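Local coordinates for FAD:protein FMN transferase (Pseudomonas stutzeri ATCC 14405 = CCUG 16156, PDB 5MGY) that probably transfers FMN from FAD to a threonine of a target protein, a magnesium-dependent reaction that releases AMP, at residues L102-N107 with A131-Q136. Residues are numbered along the deposited sequence; the frame is centred on the assembly and turned at random.
Sequences LEPLLN and ALTGQQ
Thr133 meets Leu105 and Pro104 through its methyl group. CG2 of Thr133 lies 4.1 Å from CD1 of Leu105, and the two side chains cross at about a right angle. The same methyl is 4.4 Å from CD of Pro104, so it faces both the leucine branch and the proline ring. In Thr133 CG2 is anti to the carbonyl carbon, which turns the methyl to the helix. Pro104 also packs against Leu132, its CG 4.3 Å from CB of the leucine. The two segments together bury 173 Å², a small area.

No polar group of one segment is bonded to the other; the hydrogen bonds nearby go to residues outside both. OG1 of Thr133, set between its backbone N and carbonyl carbon (chi1 66°), reaches back three residues to hydrogen-bond the backbone O of Arg130. That bond ties the residue back to the end of helix 123-131. Gly134 N, next along, bonds to Thr101 OG1, just before helix 103-108. Gly134 has phi 121° and psi 99°, where a CB would press on the carbonyl O of Thr133.

Pro104 is in the first turn of its helix, where a proline fits well because the backbone nitrogen there needs no helical partner. Leu105 also touches Ala129 and Arg130 of helix 123-131. The contact therefore joins the start of the short helix 103-108 to the loop between helix 123-131 and strand 138-141, away from the magnesium site. Between the segments it rests on apolar packing alone, while the neighbouring bonds of Thr133 and Gly134 and the touches of Leu105 on helix 123-131 fix the loop beside the helix.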
# COMPACT_ATOMS: atom_id res chain seq x y z
N LEU A 102 -5.50 -11.85 -6.71
CA LEU A 102 -4.80 -13.00 -6.14
C LEU A 102 -5.54 -13.71 -5.03
O LEU A 102 -5.04 -14.70 -4.50
CB LEU A 102 -3.41 -12.58 -5.65
CG LEU A 102 -2.28 -12.52 -6.69
CD1 LEU A 102 -2.73 -12.32 -8.14
CD2 LEU A 102 -1.34 -11.40 -6.28
N GLU A 103 -6.73 -13.24 -4.69
CA GLU A 103 -7.40 -13.79 -3.51
C GLU A 103 -7.52 -15.32 -3.48
O GLU A 103 -7.36 -15.90 -2.42
CB GLU A 103 -8.76 -13.10 -3.27
CG GLU A 103 -9.55 -13.57 -2.04
CD GLU A 103 -9.52 -12.67 -0.80
OE1 GLU A 103 -8.53 -11.97 -0.44
OE2 GLU A 103 -10.55 -12.74 -0.11
N PRO A 104 -7.78 -15.96 -4.64
CA PRO A 104 -7.80 -17.42 -4.67
C PRO A 104 -6.46 -18.05 -4.41
O PRO A 104 -6.42 -19.13 -3.85
CB PRO A 104 -8.27 -17.75 -6.07
CG PRO A 104 -9.00 -16.51 -6.53
CD PRO A 104 -8.17 -15.40 -5.95
N LEU A 105 -5.36 -17.42 -4.80
CA LEU A 105 -4.07 -18.01 -4.49
C LEU A 105 -3.73 -17.69 -3.05
O LEU A 105 -3.08 -18.49 -2.37
CB LEU A 105 -2.98 -17.50 -5.42
CG LEU A 105 -3.09 -17.90 -6.87
CD1 LEU A 105 -2.21 -16.98 -7.70
CD2 LEU A 105 -2.67 -19.33 -7.03
N LEU A 106 -4.16 -16.54 -2.57
CA LEU A 106 -3.97 -16.23 -1.14
C LEU A 106 -4.72 -17.24 -0.25
O LEU A 106 -4.11 -17.88 0.61
CB LEU A 106 -4.37 -14.77 -0.76
CG LEU A 106 -3.60 -13.54 -1.29
CD1 LEU A 106 -4.34 -12.24 -0.91
CD2 LEU A 106 -2.15 -13.55 -0.82
N ASN A 107 -6.03 -17.41 -0.45
CA ASN A 107 -6.81 -18.42 0.29
C ASN A 107 -6.29 -19.84 0.11
O ASN A 107 -6.39 -20.62 1.02
CB ASN A 107 -8.29 -18.34 -0.04
CG ASN A 107 -8.96 -17.10 0.56
OD1 ASN A 107 -8.52 -16.56 1.59
ND2 ASN A 107 -10.02 -16.63 -0.07
N ALA A 131 -6.25 -20.22 -12.84
CA ALA A 131 -7.30 -20.01 -13.87
C ALA A 131 -8.46 -19.10 -13.41
O ALA A 131 -9.11 -18.54 -14.25
CB ALA A 131 -7.83 -21.32 -14.39
N LEU A 132 -8.65 -18.94 -12.09
CA LEU A 132 -9.56 -17.92 -11.52
C LEU A 132 -8.93 -16.54 -11.27
O LEU A 132 -9.57 -15.68 -10.62
CB LEU A 132 -10.17 -18.40 -10.19
CG LEU A 132 -10.74 -19.84 -10.15
CD1 LEU A 132 -11.27 -20.28 -8.77
CD2 LEU A 132 -11.74 -19.93 -11.32
N THR A 133 -7.70 -16.34 -11.75
CA THR A 133 -7.00 -15.08 -11.54
C THR A 133 -6.82 -14.42 -12.87
O THR A 133 -7.16 -15.01 -13.90
CB THR A 133 -5.64 -15.25 -10.85
OG1 THR A 133 -4.75 -15.96 -11.70
CG2 THR A 133 -5.74 -16.01 -9.55
N GLY A 134 -6.36 -13.17 -12.82
CA GLY A 134 -6.00 -12.38 -14.00
C GLY A 134 -6.71 -11.06 -14.23
O GLY A 134 -7.78 -11.05 -14.80
N GLN A 135 -6.07 -9.95 -13.87
CA GLN A 135 -6.51 -8.54 -14.13
C GLN A 135 -7.13 -8.30 -15.48
O GLN A 135 -8.04 -7.51 -15.61
CB GLN A 135 -5.28 -7.61 -13.98
CG GLN A 135 -5.55 -6.10 -13.92
CD GLN A 135 -5.62 -5.54 -12.47
OE1 GLN A 135 -4.70 -5.78 -11.63
NE2 GLN A 135 -6.73 -4.77 -12.16
N GLN A 136 -6.63 -8.96 -16.50
CA GLN A 136 -7.19 -8.80 -17.86
C GLN A 136 -8.64 -9.21 -17.96
O GLN A 136 -9.34 -8.76 -18.89
CB GLN A 136 -6.38 -9.57 -18.93
CG GLN A 136 -6.45 -11.09 -18.93
CD GLN A 136 -5.52 -11.76 -17.94
OE1 GLN A 136 -4.96 -11.14 -17.04
NE2 GLN A 136 -5.36 -13.08 -18.09